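Local atomic coordinates of nitrate regulatory protein (Klebsiella oxytoca, PDB entry 4AKK), a protein that senses nitrate and nitrite and, in response, binds the leader RNA of the nasF operon to let transcription run past a terminator. Residues D228-C233 with T287-Q292; Q194-A199 with G295-L300; L56-T61 with E114-A119. One frame throughout, in Å; residues are numbered along the deposited sequence.

Contact 1. Residues D228-C233 with T287-Q292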
loop_
_atom_site.group_PDB
_atom_site.type_symbol
_atom_site.label_atom_id
_atom_site.label_comp_id
_atom_site.label_asym_id
_atom_site.label_seq_id
_atom_site.Cartn_x
_atom_site.Cartn_y
_atom_site.Cartn_z
ATOM N N ASP A 228 6.827 -2.098 -18.563
ATOM C CA ASP A 228 5.609 -1.633 -17.897
ATOM C C ASP A 228 5.874 -1.226 -16.452
ATOM O O ASP A 228 5.264 -0.299 -15.950
ATOM C CB ASP A 228 4.538 -2.721 -17.927
ATOM C CG ASP A 228 4.041 -3.011 -19.331
ATOM O OD1 ASP A 228 4.186 -2.129 -20.212
ATOM O OD2 ASP A 228 3.497 -4.118 -19.539
ATOM N N GLY A 229 6.781 -1.930 -15.784
ATOM C CA GLY A 229 7.093 -1.636 -14.396
ATOM C C GLY A 229 7.661 -0.245 -14.181
ATOM O O GLY A 229 7.488 0.354 -13.115
ATOM N N GLN A 230 8.353 0.265 -15.194
ATOM C CA GLN A 230 8.915 1.604 -15.141
ATOM C C GLN A 230 7.847 2.682 -14.957
ATOM O O GLN A 230 8.071 3.675 -14.255
ATOM C CB GLN A 230 9.732 1.877 -16.407
ATOM C CG GLN A 230 11.002 1.043 -16.487
ATOM C CD GLN A 230 11.571 0.983 -17.886
ATOM O OE1 GLN A 230 11.518 1.962 -18.628
ATOM N NE2 GLN A 230 12.136 -0.165 -18.248
ATOM N N GLN A 231 6.689 2.482 -15.589
ATOM C CA GLN A 231 5.617 3.479 -15.570
ATOM C C GLN A 231 5.240 3.963 -14.167
ATOM O O GLN A 231 5.314 5.156 -13.889
ATOM C CB GLN A 231 4.364 2.962 -16.293
ATOM C CG GLN A 231 4.356 3.199 -17.792
ATOM C CD GLN A 231 4.052 4.642 -18.177
ATOM O OE1 GLN A 231 3.604 5.443 -17.210
ATOM N NE2 GLN A 231 4.220 5.029 -19.334
ATOM N N PRO A 232 4.800 3.046 -13.288
ATOM C CA PRO A 232 4.456 3.493 -11.931
ATOM C C PRO A 232 5.652 4.098 -11.179
ATOM O O PRO A 232 5.451 4.970 -10.343
ATOM C CB PRO A 232 3.962 2.200 -11.250
ATOM C CG PRO A 232 4.497 1.079 -12.122
ATOM C CD PRO A 232 4.391 1.652 -13.509
ATOM N N CYS A 233 6.874 3.658 -11.478
ATOM C CA CYS A 233 8.050 4.245 -10.837
ATOM C C CYS A 233 8.221 5.723 -11.207
ATOM O O CYS A 233 8.413 6.570 -10.326
ATOM C CB CYS A 233 9.324 3.473 -11.198
ATOM S SG CYS A 233 9.361 1.776 -10.577
ATOM N N THR A 287 22.319 2.488 -22.906
ATOM C CA THR A 287 23.347 3.020 -22.023
ATOM C C THR A 287 23.360 4.558 -22.014
ATOM O O THR A 287 23.627 5.171 -20.981
ATOM C CB THR A 287 24.717 2.494 -22.412
ATOM O OG1 THR A 287 24.686 1.066 -22.386
ATOM C CG2 THR A 287 25.797 3.018 -21.456
ATOM N N GLN A 288 23.067 5.180 -23.154
ATOM C CA GLN A 288 23.004 6.645 -23.211
ATOM C C GLN A 288 21.786 7.134 -22.430
ATOM O O GLN A 288 21.823 8.147 -21.717
ATOM C CB GLN A 288 22.918 7.140 -24.653
ATOM C CG GLN A 288 22.622 8.650 -24.744
ATOM C CD GLN A 288 22.838 9.226 -26.136
ATOM O OE1 GLN A 288 23.814 9.941 -26.378
ATOM N NE2 GLN A 288 21.930 8.920 -27.057
ATOM N N ARG A 289 20.703 6.384 -22.576
ATOM C CA ARG A 289 19.482 6.631 -21.829
ATOM C C ARG A 289 19.721 6.579 -20.324
ATOM O O ARG A 289 19.251 7.432 -19.594
ATOM C CB ARG A 289 18.432 5.601 -22.225
ATOM C CG ARG A 289 17.095 5.778 -21.560
ATOM C CD ARG A 289 16.261 4.545 -21.792
ATOM N NE ARG A 289 14.976 4.594 -21.100
ATOM C CZ ARG A 289 14.260 3.516 -20.800
ATOM N NH1 ARG A 289 14.724 2.309 -21.119
ATOM N NH2 ARG A 289 13.085 3.641 -20.185
ATOM N N LEU A 290 20.453 5.576 -19.865
ATOM C CA LEU A 290 20.721 5.435 -18.435
ATOM C C LEU A 290 21.669 6.515 -17.905
ATOM O O LEU A 290 21.523 6.972 -16.769
ATOM C CB LEU A 290 21.274 4.038 -18.129
ATOM C CG LEU A 290 20.262 2.890 -18.300
ATOM C CD1 LEU A 290 20.975 1.558 -18.518
ATOM C CD2 LEU A 290 19.323 2.803 -17.103
ATOM N N GLU A 291 22.641 6.927 -18.719
ATOM C CA GLU A 291 23.494 8.055 -18.327
ATOM C C GLU A 291 22.714 9.366 -18.225
ATOM O O GLU A 291 22.979 10.195 -17.346
ATOM C CB GLU A 291 24.712 8.193 -19.249
ATOM C CG GLU A 291 25.807 7.156 -18.966
ATOM C CD GLU A 291 26.291 7.172 -17.511
ATOM O OE1 GLU A 291 26.608 8.259 -16.969
ATOM O OE2 GLU A 291 26.368 6.085 -16.905
ATOM N N GLN A 292 21.732 9.555 -19.098
ATOM C CA GLN A 292 20.847 10.714 -18.954
ATOM C C GLN A 292 20.053 10.640 -17.646
ATOM O O GLN A 292 19.926 11.641 -16.935
ATOM C CB GLN A 292 19.898 10.843 -20.151
ATOM C CG GLN A 292 20.604 11.175 -21.453
ATOM C CD GLN A 292 21.368 12.490 -21.372
ATOM O OE1 GLN A 292 22.600 12.509 -21.349
ATOM N NE2 GLN A 292 20.635 13.594 -21.303
#
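Q230 OE1 accepts a hydrogen bond from R289 NH2 at 2.8 Å, and this single bond is the whole of the direct contact between segments 228-233 and 287-292. The backbones stand far apart: the closest pair of CA atoms, those of Q230 and L290, are 12.8 Å from each other, and the two segments bury just 65 Å² together. Two long side chains therefore have to bridge the gap, and they approach from opposite directions. R289 supplies most of the span, with CG anti to the backbone N (chi1 -178°) and the chain stretched straight as far as NE. Q230 extends beyond CG to meet it.

The bond is short but not straight. Its N-H...O angle is 145°, and NH2 is tilted well out of the carbonyl plane of the Q230 amide. From the arginine's side the oxygen lies at the guanidinium edge, slightly off the plane, while the amide and guanidinium planes are turned 46° apart. OE1 therefore meets the edge of the guanidinium and not its face, so the interaction is an edge-on hydrogen bond and not a stack.

E202 ties the pair together a second time. Its OE1 accepts from Q230 NE2 and forms a salt bridge with R289 NH1, which also donates to Q286 OE1; between them these partners fix the rotation of both flat groups. The guanidinium of R263 also comes close to R289 NH2, and the carboxylate of E202 may offset part of that concentration of positive charge. In the all-helical NIT receptor the bond joins helix 217-240 to helix 277-312, with R289 packing on A199 of helix 180-212 and on I259 of helix 257-267, which also offers R263 to Q230.

Contact 2. Residues Q194-A199 with G295-L300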
loop_
_atom_site.group_PDB
_atom_site.type_symbol
_atom_site.label_atom_id
_atom_site.label_comp_id
_atom_site.label_asym_id
_atom_site.label_seq_id
_atom_site.Cartn_x
_atom_site.Cartn_y
_atom_site.Cartn_z
ATOM N N GLN A 194 14.358 3.314 -8.714
ATOM C CA GLN A 194 13.723 2.046 -9.040
ATOM C C GLN A 194 13.331 1.974 -10.521
ATOM O O GLN A 194 13.515 0.946 -11.164
ATOM C CB GLN A 194 12.503 1.818 -8.137
ATOM C CG GLN A 194 11.950 0.408 -8.206
ATOM C CD GLN A 194 12.971 -0.644 -7.810
ATOM O OE1 GLN A 194 13.456 -1.405 -8.653
ATOM N NE2 GLN A 194 13.309 -0.688 -6.526
ATOM N N GLY A 195 12.807 3.065 -11.066
ATOM C CA GLY A 195 12.511 3.103 -12.485
ATOM C C GLY A 195 13.773 2.891 -13.317
ATOM O O GLY A 195 13.752 2.217 -14.353
ATOM N N LYS A 196 14.870 3.481 -12.850
ATOM C CA LYS A 196 16.159 3.445 -13.539
ATOM C C LYS A 196 16.732 2.043 -13.463
ATOM O O LYS A 196 17.345 1.565 -14.415
ATOM C CB LYS A 196 17.111 4.446 -12.878
ATOM C CG LYS A 196 18.521 4.471 -13.408
ATOM C CD LYS A 196 19.268 5.688 -12.838
ATOM C CE LYS A 196 20.757 5.654 -13.160
ATOM N NZ LYS A 196 21.515 4.776 -12.228
ATOM N N GLU A 197 16.532 1.376 -12.329
ATOM C CA GLU A 197 16.977 -0.011 -12.201
ATOM C C GLU A 197 16.256 -0.921 -13.204
ATOM O O GLU A 197 16.868 -1.789 -13.838
ATOM C CB GLU A 197 16.758 -0.526 -10.775
ATOM C CG GLU A 197 16.794 -2.061 -10.648
ATOM C CD GLU A 197 18.090 -2.698 -11.176
ATOM O OE1 GLU A 197 19.021 -1.952 -11.564
ATOM O OE2 GLU A 197 18.183 -3.952 -11.208
ATOM N N LEU A 198 14.953 -0.727 -13.324
ATOM C CA LEU A 198 14.133 -1.516 -14.229
ATOM C C LEU A 198 14.464 -1.188 -15.677
ATOM O O LEU A 198 14.356 -2.051 -16.540
ATOM C CB LEU A 198 12.644 -1.274 -13.959
ATOM C CG LEU A 198 12.112 -1.772 -12.600
ATOM C CD1 LEU A 198 10.598 -1.637 -12.521
ATOM C CD2 LEU A 198 12.512 -3.207 -12.322
ATOM N N ALA A 199 14.841 0.065 -15.948
ATOM C CA ALA A 199 15.346 0.420 -17.278
ATOM C C ALA A 199 16.638 -0.359 -17.561
ATOM O O ALA A 199 16.835 -0.868 -18.658
ATOM C CB ALA A 199 15.584 1.928 -17.392
ATOM N N GLY A 295 22.240 11.577 -14.694
ATOM C CA GLY A 295 22.414 13.016 -14.549
ATOM C C GLY A 295 21.333 13.609 -13.670
ATOM O O GLY A 295 21.612 14.342 -12.718
ATOM N N VAL A 296 20.087 13.268 -13.970
ATOM C CA VAL A 296 18.974 13.745 -13.174
ATOM C C VAL A 296 19.025 13.211 -11.743
ATOM O O VAL A 296 18.757 13.941 -10.789
ATOM C CB VAL A 296 17.627 13.383 -13.816
ATOM C CG1 VAL A 296 16.515 13.692 -12.864
ATOM C CG2 VAL A 296 17.436 14.151 -15.117
ATOM N N GLU A 297 19.374 11.937 -11.594
ATOM C CA GLU A 297 19.423 11.319 -10.279
ATOM C C GLU A 297 20.450 12.011 -9.375
ATOM O O GLU A 297 20.229 12.174 -8.170
ATOM C CB GLU A 297 19.759 9.830 -10.428
ATOM C CG GLU A 297 19.892 9.070 -9.127
ATOM C CD GLU A 297 20.374 7.632 -9.344
ATOM O OE1 GLU A 297 21.050 7.353 -10.368
ATOM O OE2 GLU A 297 20.077 6.781 -8.480
ATOM N N GLU A 298 21.581 12.404 -9.955
ATOM C CA GLU A 298 22.601 13.126 -9.199
ATOM C C GLU A 298 22.063 14.474 -8.710
ATOM O O GLU A 298 22.416 14.936 -7.622
ATOM C CB GLU A 298 23.871 13.312 -10.039
ATOM C CG GLU A 298 24.559 11.999 -10.379
ATOM C CD GLU A 298 25.854 12.183 -11.144
ATOM O OE1 GLU A 298 25.928 13.106 -11.982
ATOM O OE2 GLU A 298 26.796 11.394 -10.912
ATOM N N LEU A 299 21.193 15.092 -9.500
ATOM C CA LEU A 299 20.605 16.363 -9.105
ATOM C C LEU A 299 19.685 16.157 -7.910
ATOM O O LEU A 299 19.654 16.967 -6.975
ATOM C CB LEU A 299 19.820 16.995 -10.257
ATOM C CG LEU A 299 18.879 18.131 -9.812
ATOM C CD1 LEU A 299 19.656 19.377 -9.385
ATOM C CD2 LEU A 299 17.849 18.490 -10.879
ATOM N N LEU A 300 18.929 15.066 -7.939
ATOM C CA LEU A 300 17.976 14.811 -6.867
ATOM C C LEU A 300 18.723 14.700 -5.546
ATOM O O LEU A 300 18.285 15.223 -4.529
ATOM C CB LEU A 300 17.176 13.539 -7.135
ATOM C CG LEU A 300 16.377 13.480 -8.438
ATOM C CD1 LEU A 300 15.622 12.143 -8.528
ATOM C CD2 LEU A 300 15.418 14.674 -8.530
HETATM O O HOH W 1 21.369 4.518 -8.843
#
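K196 and E297 both hold CG anti to the backbone N (chi1 176° and 178°), which sends their chains out from two helices of the NIT fold to cross at about a right angle. K196 stays extended through CE, then bends at its last torsion (chi4 -81°) and so turns NZ towards the carboxylate. The CA atoms of K196 and E297 are 9.1 Å apart, a gap these two side chains reach across.

NZ of K196 meets OE1 of E297 at 3.2 Å, a salt bridge whose hydrogen bond is weak. The same oxygen lies 3.3 Å from K196 CE, so the carboxylate rests against the end of the aliphatic chain as well as the ammonium group.

The strongest polar partners come from helix 56-85: Q74 OE1 for K196 NZ, and S67 OG for E297 OE2. H71 ND1 is a further acceptor for NZ. R294 adds a second salt bridge to E297 OE1, so the buried carboxylate has partners on both oxygens. A water bridges the pair, accepting weakly from K196 NZ at 3.4 Å and donating to E297 OE2 at 2.6 Å.

Contact 3. Residues L56-T61 with E114-A119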
loop_
_atom_site.group_PDB
_atom_site.type_symbol
_atom_site.label_atom_id
_atom_site.label_comp_id
_atom_site.label_asym_id
_atom_site.label_seq_id
_atom_site.Cartn_x
_atom_site.Cartn_y
_atom_site.Cartn_z
ATOM N N LEU A 56 19.511 13.730 9.710
ATOM C CA LEU A 56 19.305 14.065 8.303
ATOM C C LEU A 56 20.540 13.952 7.420
ATOM O O LEU A 56 20.466 13.462 6.290
ATOM C CB LEU A 56 18.743 15.476 8.179
ATOM C CG LEU A 56 17.276 15.554 7.786
ATOM C CD1 LEU A 56 16.463 14.560 8.578
ATOM C CD2 LEU A 56 16.762 16.973 7.966
ATOM N N ALA A 57 21.670 14.432 7.918
ATOM C CA ALA A 57 22.880 14.454 7.110
ATOM C C ALA A 57 23.345 13.040 6.766
ATOM O O ALA A 57 23.721 12.759 5.628
ATOM C CB ALA A 57 23.989 15.236 7.818
ATOM N N GLN A 58 23.323 12.151 7.751
ATOM C CA GLN A 58 23.798 10.794 7.540
ATOM C C GLN A 58 22.784 9.984 6.721
ATOM O O GLN A 58 23.160 9.151 5.896
ATOM C CB GLN A 58 24.145 10.111 8.876
ATOM C CG GLN A 58 22.975 9.921 9.854
ATOM C CD GLN A 58 22.318 8.548 9.753
ATOM O OE1 GLN A 58 22.629 7.766 8.855
ATOM N NE2 GLN A 58 21.405 8.252 10.680
ATOM N N GLN A 59 21.500 10.239 6.942
ATOM C CA GLN A 59 20.465 9.568 6.161
ATOM C C GLN A 59 20.568 9.981 4.692
ATOM O O GLN A 59 20.548 9.137 3.794
ATOM C CB GLN A 59 19.078 9.877 6.729
ATOM C CG GLN A 59 18.881 9.343 8.132
ATOM C CD GLN A 59 17.665 9.941 8.813
ATOM O OE1 GLN A 59 17.195 11.017 8.439
ATOM N NE2 GLN A 59 17.146 9.243 9.815
ATOM N N GLY A 60 20.717 11.278 4.455
ATOM C CA GLY A 60 20.854 11.792 3.105
ATOM C C GLY A 60 22.107 11.284 2.417
ATOM O O GLY A 60 22.097 10.959 1.226
ATOM N N THR A 61 23.196 11.214 3.173
ATOM C CA THR A 61 24.464 10.742 2.633
ATOM C C THR A 61 24.379 9.263 2.274
ATOM O O THR A 61 24.791 8.853 1.191
ATOM C CB THR A 61 25.621 10.944 3.637
ATOM O OG1 THR A 61 25.717 12.330 3.984
ATOM C CG2 THR A 61 26.945 10.488 3.033
ATOM N N GLU A 114 28.519 3.654 9.055
ATOM C CA GLU A 114 28.965 3.826 10.445
ATOM C C GLU A 114 28.032 4.730 11.249
ATOM O O GLU A 114 27.556 4.347 12.312
ATOM C CB GLU A 114 30.419 4.342 10.504
ATOM C CG GLU A 114 31.101 4.220 11.882
ATOM C CD GLU A 114 30.881 5.436 12.794
ATOM O OE1 GLU A 114 31.033 6.585 12.318
ATOM O OE2 GLU A 114 30.575 5.242 13.996
ATOM N N PRO A 115 27.764 5.941 10.737
ATOM C CA PRO A 115 26.844 6.834 11.437
ATOM C C PRO A 115 25.421 6.273 11.484
ATOM O O PRO A 115 24.709 6.528 12.458
ATOM C CB PRO A 115 26.899 8.117 10.595
ATOM C CG PRO A 115 28.187 8.042 9.873
ATOM C CD PRO A 115 28.391 6.599 9.579
ATOM N N ALA A 116 25.016 5.511 10.470
ATOM C CA ALA A 116 23.646 4.983 10.432
ATOM C C ALA A 116 23.381 4.028 11.583
ATOM O O ALA A 116 22.265 3.958 12.097
ATOM C CB ALA A 116 23.353 4.301 9.095
ATOM N N ARG A 117 24.419 3.296 11.976
ATOM C CA ARG A 117 24.352 2.332 13.076
ATOM C C ARG A 117 23.667 2.858 14.329
ATOM O O ARG A 117 22.846 2.177 14.926
ATOM C CB ARG A 117 25.764 1.905 13.473
ATOM C CG ARG A 117 26.385 0.847 12.602
ATOM C CD ARG A 117 27.157 -0.145 13.469
ATOM N NE ARG A 117 26.272 -0.933 14.334
ATOM C CZ ARG A 117 25.925 -0.589 15.571
ATOM N NH1 ARG A 117 26.377 0.538 16.110
ATOM N NH2 ARG A 117 25.120 -1.372 16.272
ATOM N N ASP A 118 24.028 4.069 14.732
ATOM C CA ASP A 118 23.576 4.622 16.000
ATOM C C ASP A 118 22.086 4.950 16.011
ATOM O O ASP A 118 21.481 5.056 17.075
ATOM C CB ASP A 118 24.381 5.882 16.350
ATOM C CG ASP A 118 25.851 5.588 16.615
ATOM O OD1 ASP A 118 26.205 4.406 16.855
ATOM O OD2 ASP A 118 26.653 6.546 16.586
ATOM N N ALA A 119 21.495 5.113 14.833
ATOM C CA ALA A 119 20.101 5.542 14.751
ATOM C C ALA A 119 19.185 4.523 14.062
ATOM O O ALA A 119 18.032 4.823 13.767
ATOM C CB ALA A 119 20.015 6.885 14.043
#
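The first turn of helix 56-85 lies against the weakly bonded end of helix 92-117 and the residues that follow it, and Q58 makes every close contact between segments 56-61 and 114-119, meeting P115, A116 and A119. The backbones come near here, with the CA atoms of Q58 and P115 6.3 Å apart, and 153 Å² is buried. No hydrogen bond crosses the interface.

Q58 is doubly bent. Its CG sits between the backbone N and the carbonyl carbon (chi1 63°), and a second bend at chi2 (95°) lays the amide along the opposing turn. At the root of the side chain, Q58 CB meets P115 CB at 3.8 Å. Further out, Q58 OE1 reaches A116 CA at 3.4 Å, with A116 CB almost as near. The amide nitrogen comes to the methyl group of A119, with Q58 NE2 and A119 CB 3.9 Å apart.

These two helices follow each other in the chain and form an antiparallel helical hairpin, since the start of one meets the end of the next; the contact lies at the open end of that hairpin. Q55 OE1 accepts from Q58 NE2 and so helps set the amide's rotation, whereas Q58 OE1 is buried with no polar partner in the model.

Within segment 56-61, the hydroxyl of T61 folds back on its own helix: T61 OG1 donates to A57 O at 2.6 Å, from the face opposite to the one used by T61 N. The CB of R117 points away from helix 56-85, and its side chain packs on R44 of the second subunit.

How the contacts relate
Contacts 1 and 2 lie near the chain centre, each about 8 Å from it centre to centre, and touch each other; contact 2 is buried, contact 1 partly so. Both use helix 277-312, and helices 217-240 and 180-212, which follow each other in the chain, supply their other sides. Both join well-separated backbones through long polar side chains, but contact 1 pairs an amide with an arginine, whereas contact 2 pairs opposite charges and adds a water. Contact 3 is peripheral, its centre about 23 Å from the chain centre. There the backbones approach closely and packing replaces polar bonding. Yet its helix 56-85 also supplies S67, H71 and Q74 to contact 2, although the centres of contacts 2 and 3 are about 22 Å apart.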